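Local coordinates for exonuclease (Laribacter hongkongensis, PDB 3SYY), which probably acts as a metal-dependent alkaline exonuclease that digests double-stranded DNA with strict 5'-to-3' polarity, at residues Gly14-Ser19 and Ala41-Gln46; Pro92-Phe97 and Glu183-Leu188. All coordinates share one frame; numbering follows the deposited sequence.

Interaction 1 (Gly14-Ser19 and Ala41-Gln46)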
loop_
_atom_site.group_PDB
_atom_site.type_symbol
_atom_site.label_atom_id
_atom_site.label_comp_id
_atom_site.label_asym_id
_atom_site.label_seq_id
_atom_site.Cartn_x
_atom_site.Cartn_y
_atom_site.Cartn_z
ATOM N N GLY A 14 -24.321 6.513 6.851
ATOM C CA GLY A 14 -25.283 5.767 6.069
ATOM C C GLY A 14 -25.782 6.423 4.791
ATOM O O GLY A 14 -26.578 5.833 4.086
ATOM N N LYS A 15 -25.302 7.628 4.463
ATOM C CA LYS A 15 -25.819 8.349 3.276
ATOM C C LYS A 15 -24.882 8.240 2.094
ATOM O O LYS A 15 -23.667 8.153 2.261
ATOM C CB LYS A 15 -26.047 9.835 3.585
ATOM C CG LYS A 15 -27.131 10.103 4.614
ATOM C CD LYS A 15 -27.306 11.619 4.849
ATOM C CE LYS A 15 -28.379 11.877 5.837
ATOM N NZ LYS A 15 -28.350 13.312 6.250
ATOM N N VAL A 16 -25.451 8.215 0.892
ATOM C CA VAL A 16 -24.703 8.434 -0.309
ATOM C C VAL A 16 -24.321 9.929 -0.323
ATOM O O VAL A 16 -25.180 10.786 -0.110
ATOM C CB VAL A 16 -25.508 8.084 -1.543
ATOM C CG1 VAL A 16 -24.754 8.477 -2.819
ATOM C CG2 VAL A 16 -25.801 6.569 -1.552
ATOM N N THR A 17 -23.035 10.227 -0.526
ATOM C CA THR A 17 -22.632 11.634 -0.581
ATOM C C THR A 17 -22.149 11.993 -1.981
ATOM O O THR A 17 -21.748 11.132 -2.771
ATOM C CB THR A 17 -21.559 11.985 0.458
ATOM O OG1 THR A 17 -20.440 11.089 0.286
ATOM C CG2 THR A 17 -22.102 11.879 1.886
ATOM N N ALA A 18 -22.194 13.284 -2.300
ATOM C CA ALA A 18 -21.785 13.753 -3.623
ATOM C C ALA A 18 -20.342 13.286 -3.977
ATOM O O ALA A 18 -20.062 12.940 -5.106
ATOM C CB ALA A 18 -21.845 15.316 -3.659
ATOM N N SER A 19 -19.459 13.281 -2.994
ATOM C CA SER A 19 -18.049 12.914 -3.242
ATOM C C SER A 19 -17.883 11.445 -3.652
ATOM O O SER A 19 -16.821 11.047 -4.125
ATOM C CB SER A 19 -17.208 13.217 -2.012
ATOM O OG SER A 19 -17.755 12.547 -0.894
ATOM N N ALA A 41 -21.128 -1.870 0.418
ATOM C CA ALA A 41 -20.717 -2.574 1.631
ATOM C C ALA A 41 -20.381 -1.576 2.729
ATOM O O ALA A 41 -20.763 -1.744 3.897
ATOM C CB ALA A 41 -19.521 -3.528 1.326
ATOM N N GLU A 42 -19.699 -0.479 2.373
ATOM C CA GLU A 42 -19.374 0.518 3.362
ATOM C C GLU A 42 -20.639 1.113 3.994
ATOM O O GLU A 42 -20.697 1.341 5.213
ATOM C CB GLU A 42 -18.643 1.717 2.700
ATOM C CG GLU A 42 -17.153 1.719 2.699
ATOM C CD GLU A 42 -16.638 2.942 1.910
ATOM O OE1 GLU A 42 -16.172 2.740 0.780
ATOM O OE2 GLU A 42 -16.785 4.059 2.426
ATOM N N LEU A 43 -21.611 1.461 3.158
ATOM C CA LEU A 43 -22.837 2.096 3.680
ATOM C C LEU A 43 -23.707 1.070 4.480
ATOM O O LEU A 43 -24.322 1.424 5.491
ATOM C CB LEU A 43 -23.615 2.689 2.528
ATOM C CG LEU A 43 -22.870 3.832 1.807
ATOM C CD1 LEU A 43 -23.850 4.541 0.871
ATOM C CD2 LEU A 43 -22.365 4.795 2.803
ATOM N N ILE A 44 -23.723 -0.183 4.038
ATOM C CA ILE A 44 -24.432 -1.254 4.816
ATOM C C ILE A 44 -23.869 -1.339 6.221
ATOM O O ILE A 44 -24.619 -1.264 7.217
ATOM C CB ILE A 44 -24.387 -2.613 4.111
ATOM C CG1 ILE A 44 -25.247 -2.536 2.861
ATOM C CG2 ILE A 44 -24.866 -3.762 5.086
ATOM C CD1 ILE A 44 -24.994 -3.645 1.846
ATOM N N CYS A 45 -22.540 -1.434 6.325
ATOM C CA CYS A 45 -21.921 -1.538 7.626
ATOM C C CYS A 45 -22.153 -0.277 8.485
ATOM O O CYS A 45 -22.315 -0.369 9.687
ATOM C CB CYS A 45 -20.412 -1.910 7.520
ATOM S SG CYS A 45 -20.184 -3.468 6.604
ATOM N N GLN A 46 -22.125 0.918 7.877
ATOM C CA GLN A 46 -22.423 2.124 8.644
ATOM C C GLN A 46 -23.846 2.092 9.228
ATOM O O GLN A 46 -24.034 2.402 10.370
ATOM C CB GLN A 46 -22.271 3.387 7.761
ATOM C CG GLN A 46 -20.797 3.724 7.480
ATOM C CD GLN A 46 -20.601 4.992 6.615
ATOM O OE1 GLN A 46 -21.507 5.790 6.441
ATOM N NE2 GLN A 46 -19.427 5.116 6.031
#

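Interaction 2 (Pro92-Phe97 and Glu183-Leu188)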
loop_
_atom_site.group_PDB
_atom_site.type_symbol
_atom_site.label_atom_id
_atom_site.label_comp_id
_atom_site.label_asym_id
_atom_site.label_seq_id
_atom_site.Cartn_x
_atom_site.Cartn_y
_atom_site.Cartn_z
ATOM N N PRO A 92 -33.329 17.390 -1.966
ATOM C CA PRO A 92 -34.703 17.818 -1.594
ATOM C C PRO A 92 -35.750 16.663 -1.496
ATOM O O PRO A 92 -36.633 16.744 -0.651
ATOM C CB PRO A 92 -35.074 18.852 -2.687
ATOM C CG PRO A 92 -34.081 18.649 -3.810
ATOM C CD PRO A 92 -32.802 18.141 -3.114
ATOM N N THR A 93 -35.612 15.602 -2.303
ATOM C CA THR A 93 -36.586 14.494 -2.354
ATOM C C THR A 93 -36.059 13.027 -2.200
ATOM O O THR A 93 -36.843 12.078 -1.947
ATOM C CB THR A 93 -37.397 14.570 -3.647
ATOM O OG1 THR A 93 -36.525 14.322 -4.750
ATOM C CG2 THR A 93 -38.057 15.977 -3.785
ATOM N N ILE A 94 -34.758 12.824 -2.379
ATOM C CA ILE A 94 -34.205 11.467 -2.245
ATOM C C ILE A 94 -33.622 11.290 -0.850
ATOM O O ILE A 94 -32.592 11.891 -0.482
ATOM C CB ILE A 94 -33.163 11.149 -3.323
ATOM C CG1 ILE A 94 -33.762 11.353 -4.706
ATOM C CG2 ILE A 94 -32.590 9.698 -3.097
ATOM C CD1 ILE A 94 -32.769 11.187 -5.886
ATOM N N ALA A 95 -34.305 10.493 -0.024
ATOM C CA ALA A 95 -33.843 10.314 1.340
ATOM C C ALA A 95 -32.507 9.528 1.318
ATOM O O ALA A 95 -32.318 8.674 0.446
ATOM C CB ALA A 95 -34.902 9.535 2.151
ATOM N N GLY A 96 -31.621 9.852 2.267
ATOM C CA GLY A 96 -30.320 9.175 2.465
ATOM C C GLY A 96 -29.259 9.614 1.457
ATOM O O GLY A 96 -28.357 8.839 1.103
ATOM N N PHE A 97 -29.376 10.863 0.983
ATOM C CA PHE A 97 -28.520 11.378 -0.103
ATOM C C PHE A 97 -28.293 12.861 0.148
ATOM O O PHE A 97 -29.250 13.612 0.415
ATOM C CB PHE A 97 -29.231 11.145 -1.429
ATOM C CG PHE A 97 -28.471 11.539 -2.714
ATOM C CD1 PHE A 97 -29.219 11.917 -3.845
ATOM C CD2 PHE A 97 -27.076 11.471 -2.842
ATOM C CE1 PHE A 97 -28.615 12.243 -5.083
ATOM C CE2 PHE A 97 -26.445 11.789 -4.070
ATOM C CZ PHE A 97 -27.190 12.166 -5.202
ATOM N N GLU A 183 -29.659 6.576 -10.900
ATOM C CA GLU A 183 -28.646 5.632 -10.365
ATOM C C GLU A 183 -28.567 5.612 -8.884
ATOM O O GLU A 183 -28.426 4.526 -8.292
ATOM C CB GLU A 183 -27.260 5.958 -10.876
ATOM C CG GLU A 183 -27.175 5.831 -12.348
ATOM C CD GLU A 183 -26.361 4.652 -12.795
ATOM O OE1 GLU A 183 -26.092 3.745 -11.963
ATOM O OE2 GLU A 183 -25.991 4.630 -13.987
ATOM N N VAL A 184 -28.614 6.786 -8.270
ATOM C CA VAL A 184 -28.484 6.857 -6.822
ATOM C C VAL A 184 -29.746 6.293 -6.130
ATOM O O VAL A 184 -29.648 5.591 -5.111
ATOM C CB VAL A 184 -28.160 8.295 -6.358
ATOM C CG1 VAL A 184 -28.394 8.462 -4.884
ATOM C CG2 VAL A 184 -26.694 8.653 -6.764
ATOM N N SER A 185 -30.913 6.594 -6.698
ATOM C CA SER A 185 -32.161 5.935 -6.272
ATOM C C SER A 185 -32.090 4.406 -6.323
ATOM O O SER A 185 -32.475 3.761 -5.363
ATOM C CB SER A 185 -33.355 6.484 -7.076
ATOM O OG SER A 185 -33.702 7.754 -6.545
ATOM N N ALA A 186 -31.612 3.851 -7.424
ATOM C CA ALA A 186 -31.491 2.399 -7.577
ATOM C C ALA A 186 -30.516 1.820 -6.558
ATOM O O ALA A 186 -30.773 0.766 -5.943
ATOM C CB ALA A 186 -31.042 2.070 -8.953
ATOM N N PHE A 187 -29.377 2.507 -6.388
ATOM C CA PHE A 187 -28.386 2.109 -5.402
ATOM C C PHE A 187 -28.924 2.175 -3.986
ATOM O O PHE A 187 -28.673 1.258 -3.177
ATOM C CB PHE A 187 -27.124 2.985 -5.586
ATOM C CG PHE A 187 -26.031 2.740 -4.588
ATOM C CD1 PHE A 187 -24.881 2.025 -4.975
ATOM C CD2 PHE A 187 -26.087 3.299 -3.339
ATOM C CE1 PHE A 187 -23.833 1.857 -4.118
ATOM C CE2 PHE A 187 -25.034 3.139 -2.442
ATOM C CZ PHE A 187 -23.889 2.383 -2.866
ATOM N N LEU A 188 -29.667 3.229 -3.661
ATOM C CA LEU A 188 -30.233 3.322 -2.317
ATOM C C LEU A 188 -31.315 2.230 -2.107
ATOM O O LEU A 188 -31.478 1.742 -1.016
ATOM C CB LEU A 188 -30.824 4.704 -2.035
ATOM C CG LEU A 188 -29.720 5.741 -1.715
ATOM C CD1 LEU A 188 -30.232 7.228 -1.956
ATOM C CD2 LEU A 188 -29.200 5.540 -0.300
#

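Interaction 1 (Gly14-Ser19 and Ala41-Gln46)
Gly14 comes close to Leu43 where the turn leading into the short strand 16-17 passes helix 34-49, their CA atoms 5.0 Å apart. Gly14 has a positive phi of 74°, a backbone shape that glycine adopts readily, and its backbone touches both Leu43 and Gln46. The polar part of the contact is one hydrogen bond from Gly14 N to Gln46 OE1, 2.9 Å long and nearly straight at 168°. The N-H arrives in the plane of the side-chain amide, off to one side of the C=O direction. Gln46 reaches it with CG beside its own backbone N (chi1 -74°) and an extended chain beyond, while its CB lies 3.8 Å from Gly14 N. A buried backbone N-H is thus satisfied by a side chain of the helix, and the Gly14 carbonyl is taken up by Arg47, the next residue along.

Leu43 turns its two methyls to different partners: CD1 meets Val16 CG2 at 3.7 Å in an apolar contact, the two side chains crossing at about a right angle, while CD2 rests 3.6 Å from the carbonyl oxygen Lys15 O. Val16 CG2 can make this touch although the CB of Val16 points away from the helix. Phe187 and Leu188 of helix 174-205 also pack on Val16, which therefore touches both helices. The CB of Lys15 points away from the helix, and its NZ makes a salt bridge with Asp90.

Strand 16-17 pairs in parallel with strand 97-99 and is an outermost strand of a small three-stranded sheet within this chain. The contact thus belongs to the packing of helix 34-49 against an edge strand in the lambda exonuclease-like PDDEXK nuclease fold, with the side chain of Val16 about 13 Å from a bound magnesium ion.

Interaction 2 (Pro92-Phe97 and Glu183-Leu188)
Apolar side chains of helix 174-205 pack here against the loop that joins strands 89-90 and 97-99, a partly buried contact at the side of the small three-stranded sheet. Val184, Ser185 and Leu188 present one face of the helix to Ile94, Gly96 and Phe97. A CH-pi contact joins Val184 and Phe97: Val184 CG1 stands 3.6 Å from the centroid of the Phe97 ring and only 5° off its normal. The methyl is therefore centred over the face, with all six ring carbons at similar distances. Val184 CG2 lies nearer the far end of the ring, 3.9 Å from Phe97 CZ. The Phe97 ring also meets that of His91, the two planes inclined by about 15°.

Strand 97-99 is the middle strand of its sheet and leads toward Ser100, a magnesium ligand, so the helix packs beside a strand that enters the metal site of this PDDEXK-type nuclease. The Phe97 side chain itself is about 13 Å from a bound magnesium ion.

One turn further along the helix, Leu188 spreads its two methyls over the loop. CD1 approaches Ile94 CG2 at 3.6 Å and Ala95 O at 3.5 Å, whereas CD2 lies 3.7 Å from Gly96 O. At Gly96 the backbone takes a positive phi of 78°, which suits glycine; with no side chain there, it is the carbonyl oxygen of this residue that lies against the leucine methyl. Ile94 reaches across to the helix with its other branch as well, its CD1 methyl 3.6 Å from Ser185 OG; that hydroxyl also makes a weak hydrogen bond to the carbonyl of Glu181 within the same helix.

Read from the N terminus, interaction 1 closes first, bringing helix 34-49 back onto the strand at 16-17 across 21 intervening residues. Interaction 2 opens only later and closes a far longer excursion of 85 residues, which takes in four of the five strands of the larger sheet before helix 174-205 returns to the loop at 92-97. The two loops therefore follow in series, neither nested nor crossed, yet their centres lie 11 Å apart. A probable backbone hydrogen bond joins them, from Val16 N to Gly96 O at 3.0 Å, and Phe187 adds packing against both Val16 and Leu43. Together they tie helices 34-49 and 174-205 to the three-stranded sheet.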